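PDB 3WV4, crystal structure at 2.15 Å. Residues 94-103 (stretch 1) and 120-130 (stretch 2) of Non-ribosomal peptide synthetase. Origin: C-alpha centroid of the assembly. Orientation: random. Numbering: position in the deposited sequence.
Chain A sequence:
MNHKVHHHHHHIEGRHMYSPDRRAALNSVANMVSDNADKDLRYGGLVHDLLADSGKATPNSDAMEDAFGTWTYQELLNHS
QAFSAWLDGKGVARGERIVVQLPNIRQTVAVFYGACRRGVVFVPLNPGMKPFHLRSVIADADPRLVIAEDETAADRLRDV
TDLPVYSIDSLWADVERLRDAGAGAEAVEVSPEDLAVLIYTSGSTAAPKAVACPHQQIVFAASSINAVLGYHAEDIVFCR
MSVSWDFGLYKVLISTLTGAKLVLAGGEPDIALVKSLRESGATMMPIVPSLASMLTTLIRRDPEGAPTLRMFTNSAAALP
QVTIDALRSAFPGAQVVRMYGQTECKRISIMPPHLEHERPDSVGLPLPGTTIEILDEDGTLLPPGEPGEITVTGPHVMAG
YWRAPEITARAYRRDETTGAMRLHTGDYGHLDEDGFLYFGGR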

ATOM      1  N   ARG A  94     -19.906  -4.567  -9.983  1.00 46.32           N
ATOM      2  CA  ARG A  94     -18.577  -4.756 -10.515  1.00 46.10           C
ATOM      3  C   ARG A  94     -18.130  -3.556 -11.295  1.00 46.50           C
ATOM      4  O   ARG A  94     -18.854  -3.061 -12.133  1.00 48.42           O
ATOM      5  CB  ARG A  94     -18.578  -5.970 -11.426  1.00 50.83           C
ATOM      6  CG  ARG A  94     -17.199  -6.416 -11.869  1.00 53.12           C
ATOM      7  CD  ARG A  94     -17.337  -7.665 -12.694  1.00 58.08           C
ATOM      8  NE  ARG A  94     -16.079  -7.969 -13.364  1.00 64.57           N
ATOM      9  CZ  ARG A  94     -15.943  -8.792 -14.395  1.00 65.93           C
ATOM     10  NH1 ARG A  94     -16.995  -9.403 -14.908  1.00 68.99           N
ATOM     11  NH2 ARG A  94     -14.744  -8.994 -14.935  1.00 67.88           N
ATOM     12  N   GLY A  95     -16.943  -3.058 -10.999  1.00 43.09           N
ATOM     13  CA  GLY A  95     -16.360  -1.970 -11.792  1.00 45.65           C
ATOM     14  C   GLY A  95     -16.658  -0.596 -11.254  1.00 44.00           C
ATOM     15  O   GLY A  95     -15.997   0.366 -11.614  1.00 42.38           O
ATOM     16  N   GLU A  96     -17.643  -0.498 -10.367  1.00 44.11           N
ATOM     17  CA  GLU A  96     -18.048   0.803  -9.817  1.00 43.89           C
ATOM     18  C   GLU A  96     -17.121   1.143  -8.678  1.00 42.19           C
ATOM     19  O   GLU A  96     -16.536   0.238  -8.061  1.00 36.25           O
ATOM     20  CB  GLU A  96     -19.516   0.776  -9.372  1.00 46.75           C
ATOM     21  CG  GLU A  96     -20.477   0.498 -10.543  1.00 50.97           C
ATOM     22  CD  GLU A  96     -21.940   0.776 -10.206  1.00 55.95           C
ATOM     23  OE1 GLU A  96     -22.443   0.252  -9.176  1.00 56.20           O
ATOM     24  OE2 GLU A  96     -22.582   1.535 -10.972  1.00 60.19           O
ATOM     25  N   ARG A  97     -16.987   2.440  -8.397  1.00 38.51           N
ATOM     26  CA  ARG A  97     -16.078   2.915  -7.381  1.00 37.93           C
ATOM     27  C   ARG A  97     -16.802   3.224  -6.076  1.00 39.66           C
ATOM     28  O   ARG A  97     -17.981   3.625  -6.078  1.00 40.53           O
ATOM     29  CB  ARG A  97     -15.332   4.190  -7.827  1.00 38.29           C
ATOM     30  CG  ARG A  97     -14.180   4.032  -8.827  1.00 38.16           C
ATOM     31  CD  ARG A  97     -14.644   3.651 -10.218  1.00 40.83           C
ATOM     32  NE  ARG A  97     -15.609   4.625 -10.751  1.00 43.84           N
ATOM     33  CZ  ARG A  97     -16.512   4.357 -11.680  1.00 44.88           C
ATOM     34  NH1 ARG A  97     -16.561   3.164 -12.219  1.00 46.59           N
ATOM     35  NH2 ARG A  97     -17.345   5.309 -12.096  1.00 49.19           N
ATOM     36  N   ILE A  98     -16.067   3.072  -4.968  1.00 36.29           N
ATOM     37  CA  ILE A  98     -16.457   3.644  -3.694  1.00 35.25           C
ATOM     38  C   ILE A  98     -15.288   4.444  -3.153  1.00 34.56           C
ATOM     39  O   ILE A  98     -14.148   4.004  -3.211  1.00 33.80           O
ATOM     40  CB  ILE A  98     -16.915   2.600  -2.676  1.00 34.11           C
ATOM     41  CG1 ILE A  98     -15.784   1.664  -2.242  1.00 35.16           C
ATOM     42  CG2 ILE A  98     -18.052   1.785  -3.266  1.00 35.01           C
ATOM     43  CD1 ILE A  98     -16.225   0.679  -1.170  1.00 38.05           C
ATOM     44  N   VAL A  99     -15.592   5.633  -2.672  1.00 33.27           N
ATOM     45  CA  VAL A  99     -14.629   6.463  -2.026  1.00 32.69           C
ATOM     46  C   VAL A  99     -14.723   6.329  -0.525  1.00 33.56           C
ATOM     47  O   VAL A  99     -15.824   6.382   0.051  1.00 34.93           O
ATOM     48  CB  VAL A  99     -14.875   7.951  -2.350  1.00 33.45           C
ATOM     49  CG1 VAL A  99     -14.066   8.816  -1.408  1.00 33.75           C
ATOM     50  CG2 VAL A  99     -14.448   8.247  -3.774  1.00 34.53           C
ATOM     51  N   VAL A 100     -13.565   6.215   0.106  1.00 31.86           N
ATOM     52  CA  VAL A 100     -13.471   5.795   1.466  1.00 33.52           C
ATOM     53  C   VAL A 100     -12.474   6.709   2.128  1.00 35.21           C
ATOM     54  O   VAL A 100     -11.318   6.806   1.665  1.00 35.07           O
ATOM     55  CB  VAL A 100     -12.957   4.334   1.529  1.00 34.72           C
ATOM     56  CG1 VAL A 100     -12.833   3.891   2.958  1.00 35.87           C
ATOM     57  CG2 VAL A 100     -13.894   3.410   0.771  1.00 34.10           C
ATOM     58  N   GLN A 101     -12.919   7.392   3.180  1.00 34.57           N
ATOM     59  CA  GLN A 101     -12.074   8.312   3.942  1.00 35.09           C
ATOM     60  C   GLN A 101     -12.099   7.927   5.386  1.00 34.29           C
ATOM     61  O   GLN A 101     -12.945   8.381   6.163  1.00 34.82           O
ATOM     62  CB  GLN A 101     -12.560   9.751   3.813  1.00 37.97           C
ATOM     63  CG  GLN A 101     -11.579  10.756   4.403  1.00 38.33           C
ATOM     64  CD  GLN A 101     -12.055  12.188   4.289  1.00 40.74           C
ATOM     65  OE1 GLN A 101     -13.195  12.484   4.629  1.00 41.47           O
ATOM     66  NE2 GLN A 101     -11.184  13.083   3.857  1.00 39.83           N
ATOM     67  N   LEU A 102     -11.157   7.088   5.749  1.00 33.09           N
ATOM     68  CA  LEU A 102     -11.152   6.448   7.028  1.00 34.20           C
ATOM     69  C   LEU A 102      -9.765   6.369   7.568  1.00 33.42           C
ATOM     70  O   LEU A 102      -8.811   6.324   6.793  1.00 32.32           O
ATOM     71  CB  LEU A 102     -11.683   5.009   6.901  1.00 33.85           C
ATOM     72  CG  LEU A 102     -13.135   4.792   6.545  1.00 33.29           C
ATOM     73  CD1 LEU A 102     -13.387   3.306   6.566  1.00 35.36           C
ATOM     74  CD2 LEU A 102     -14.010   5.455   7.579  1.00 35.73           C
ATOM     75  N   PRO A 103      -9.659   6.321   8.903  1.00 30.67           N
ATOM     76  CA  PRO A 103      -8.388   6.176   9.540  1.00 32.51           C
ATOM     77  C   PRO A 103      -7.934   4.698   9.527  1.00 31.07           C
ATOM     78  O   PRO A 103      -8.586   3.864   8.924  1.00 33.95           O
ATOM     79  CB  PRO A 103      -8.669   6.624  11.000  1.00 31.67           C
ATOM     80  CG  PRO A 103     -10.082   6.188  11.208  1.00 32.08           C
ATOM     81  CD  PRO A 103     -10.763   6.396   9.884  1.00 33.18           C
ATOM     82  N   VAL A 120     -15.477  -4.407  -6.872  1.00 37.65           N
ATOM     83  CA  VAL A 120     -15.727  -2.961  -6.670  1.00 35.59           C
ATOM     84  C   VAL A 120     -14.364  -2.296  -6.435  1.00 36.05           C
ATOM     85  O   VAL A 120     -13.426  -2.878  -5.849  1.00 35.71           O
ATOM     86  CB  VAL A 120     -16.702  -2.776  -5.470  1.00 36.43           C
ATOM     87  CG1 VAL A 120     -16.817  -1.347  -4.960  1.00 36.78           C
ATOM     88  CG2 VAL A 120     -18.053  -3.287  -5.869  1.00 37.16           C
ATOM     89  N   VAL A 121     -14.257  -1.066  -6.891  1.00 36.69           N
ATOM     90  CA  VAL A 121     -13.026  -0.330  -6.841  1.00 36.01           C
ATOM     91  C   VAL A 121     -12.920   0.573  -5.627  1.00 34.20           C
ATOM     92  O   VAL A 121     -13.699   1.503  -5.472  1.00 38.12           O
ATOM     93  CB  VAL A 121     -12.840   0.506  -8.120  1.00 38.96           C
ATOM     94  CG1 VAL A 121     -11.435   1.099  -8.137  1.00 38.65           C
ATOM     95  CG2 VAL A 121     -13.048  -0.386  -9.332  1.00 38.87           C
ATOM     96  N   PHE A 122     -11.888   0.328  -4.831  1.00 32.22           N
ATOM     97  CA  PHE A 122     -11.578   1.035  -3.609  1.00 32.21           C
ATOM     98  C   PHE A 122     -10.785   2.295  -3.938  1.00 33.48           C
ATOM     99  O   PHE A 122      -9.731   2.214  -4.608  1.00 34.59           O
ATOM    100  CB  PHE A 122     -10.718   0.092  -2.793  1.00 31.56           C
ATOM    101  CG  PHE A 122     -10.401   0.546  -1.395  1.00 32.01           C
ATOM    102  CD1 PHE A 122     -11.393   0.618  -0.427  1.00 30.34           C
ATOM    103  CD2 PHE A 122      -9.082   0.807  -1.016  1.00 32.29           C
ATOM    104  CE1 PHE A 122     -11.094   0.968   0.870  1.00 28.97           C
ATOM    105  CE2 PHE A 122      -8.773   1.190   0.283  1.00 31.56           C
ATOM    106  CZ  PHE A 122      -9.802   1.277   1.230  1.00 32.36           C
ATOM    107  N   VAL A 123     -11.282   3.441  -3.458  1.00 33.24           N
ATOM    108  CA  VAL A 123     -10.673   4.778  -3.689  1.00 33.51           C
ATOM    109  C   VAL A 123     -10.457   5.442  -2.344  1.00 33.31           C
ATOM    110  O   VAL A 123     -11.304   6.158  -1.861  1.00 35.50           O
ATOM    111  CB  VAL A 123     -11.574   5.679  -4.536  1.00 33.99           C
ATOM    112  CG1 VAL A 123     -10.812   6.923  -5.017  1.00 35.72           C
ATOM    113  CG2 VAL A 123     -12.106   4.940  -5.741  1.00 34.31           C
ATOM    114  N   PRO A 124      -9.338   5.139  -1.690  1.00 34.03           N
ATOM    115  CA  PRO A 124      -9.075   5.655  -0.360  1.00 34.52           C
ATOM    116  C   PRO A 124      -8.565   7.099  -0.372  1.00 37.30           C
ATOM    117  O   PRO A 124      -7.733   7.436  -1.238  1.00 33.60           O
ATOM    118  CB  PRO A 124      -7.964   4.746   0.139  1.00 32.34           C
ATOM    119  CG  PRO A 124      -7.219   4.342  -1.103  1.00 32.45           C
ATOM    120  CD  PRO A 124      -8.223   4.320  -2.212  1.00 32.67           C
ATOM    121  N   LEU A 125      -9.056   7.911   0.580  1.00 39.72           N
ATOM    122  CA  LEU A 125      -8.647   9.331   0.761  1.00 39.75           C
ATOM    123  C   LEU A 125      -8.162   9.584   2.190  1.00 43.31           C
ATOM    124  O   LEU A 125      -8.690   8.993   3.151  1.00 43.72           O
ATOM    125  CB  LEU A 125      -9.813  10.275   0.460  1.00 41.68           C
ATOM    126  CG  LEU A 125     -10.078  10.691  -0.987  1.00 45.32           C
ATOM    127  CD1 LEU A 125      -9.681   9.667  -2.018  1.00 50.52           C
ATOM    128  CD2 LEU A 125     -11.505  11.147  -1.247  1.00 44.61           C
ATOM    129  N   ASN A 126      -7.166  10.471   2.323  1.00 43.51           N
ATOM    130  CA  ASN A 126      -6.631  10.878   3.635  1.00 48.71           C
ATOM    131  C   ASN A 126      -7.602  11.805   4.352  1.00 49.82           C
ATOM    132  O   ASN A 126      -8.274  12.608   3.722  1.00 39.45           O
ATOM    133  CB  ASN A 126      -5.238  11.550   3.566  1.00 56.13           C
ATOM    134  CG  ASN A 126      -4.762  11.764   2.139  1.00 62.24           C
ATOM    135  OD1 ASN A 126      -4.606  10.789   1.420  1.00 65.86           O
ATOM    136  ND2 ASN A 126      -4.519  13.020   1.724  1.00 67.73           N
ATOM    137  N   PRO A 127      -7.710  11.644   5.669  1.00 60.78           N
ATOM    138  CA  PRO A 127      -8.539  12.584   6.387  1.00 65.78           C
ATOM    139  C   PRO A 127      -7.843  13.932   6.250  1.00 65.82           C
ATOM    140  O   PRO A 127      -6.681  13.965   5.851  1.00 65.96           O
ATOM    141  CB  PRO A 127      -8.519  12.040   7.812  1.00 68.13           C
ATOM    142  CG  PRO A 127      -8.372  10.539   7.638  1.00 72.10           C
ATOM    143  CD  PRO A 127      -7.489  10.389   6.424  1.00 68.14           C
ATOM    144  N   GLY A 128      -8.527  15.037   6.498  1.00 68.10           N
ATOM    145  CA  GLY A 128      -7.862  16.354   6.379  1.00 70.78           C
ATOM    146  C   GLY A 128      -7.780  17.035   5.013  1.00 70.26           C
ATOM    147  O   GLY A 128      -7.215  18.111   4.911  1.00 73.80           O
ATOM    148  N   MET A 129      -8.335  16.445   3.961  1.00 69.84           N
ATOM    149  CA  MET A 129      -8.434  17.152   2.682  1.00 66.19           C
ATOM    150  C   MET A 129      -9.445  18.265   2.771  1.00 71.54           C
ATOM    151  O   MET A 129     -10.402  18.154   3.501  1.00 75.60           O
ATOM    152  CB  MET A 129      -8.854  16.218   1.550  1.00 65.68           C
ATOM    153  CG  MET A 129      -7.838  15.131   1.240  1.00 61.92           C
ATOM    154  SD  MET A 129      -8.455  13.926   0.068  1.00 55.87           S
ATOM    155  CE  MET A 129      -8.945  14.936  -1.343  1.00 55.99           C
ATOM    156  N   LYS A 130      -9.237  19.312   1.966  1.00 74.43           N
ATOM    157  CA  LYS A 130     -10.065  20.511   1.964  1.00 74.06           C
ATOM    158  C   LYS A 130     -11.250  20.381   1.057  1.00 68.07           C
ATOM    159  O   LYS A 130     -11.207  19.700   0.051  1.00 64.35           O
ATOM    160  CB  LYS A 130      -9.253  21.710   1.476  1.00 85.51           C
ATOM    161  CG  LYS A 130      -8.045  22.025   2.359  1.00 91.42           C
ATOM    162  CD  LYS A 130      -7.554  23.465   2.195  1.00 95.38           C
ATOM    163  CE  LYS A 130      -8.523  24.501   2.738  1.00 91.21           C
ATOM    164  NZ  LYS A 130      -8.811  24.258   4.170  1.00 94.02           N
TER
HETATM  165  O   HOH W   1     -11.055  15.749   4.774  1.00 42.99           O

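Two neighbouring parallel β-strands share a simple logic: alternate residues of one strand turn both backbone polar groups to the partner, and successive side chains fall on opposite faces of the sheet. Residues 94-103 and 120-130 illustrate it well. The ladder opens at Glu96, whose O accepts a nearly linear hydrogen bond from Val121 N (2.9 Å). Arg97 pairs with Val121, and its aliphatic portion packs on Val121 and Val123, CG lying 3.8 Å from Val123 CG2; its charged end leads away, and NH1 bonds back to Gly95 O (2.9 Å). Ile98 then bonds in both directions, N to Val121 O and O from Val123 N (both 2.9 Å), straddling its bridge partner Phe122, while its CG2 makes a buried apolar contact with Val120 CG1 at 3.8 Å. Val99 returns to the face of Arg97, bringing CG1 to 3.5 Å from Leu125 CD2, again apolar and buried. Val100 repeats the pattern of Ile98: its N donates to Val123 O (3.0 Å) and its O accepts from Leu125 N (2.7 Å). Val100 CG2 lies 3.7 Å from Phe122 CE1, an apolar contact on the face that carries Ile98. Pro124, which has no amide hydrogen, sits opposite Val100 where this pairing needs none. Beyond the last backbone bond the extended Gln101 side chain takes over: NE2 donates to Asn126 O (3.0 Å) and to a water (2.8 Å) that donates to Met129 O, tying the strand to the Asn126-Met129 type II turn.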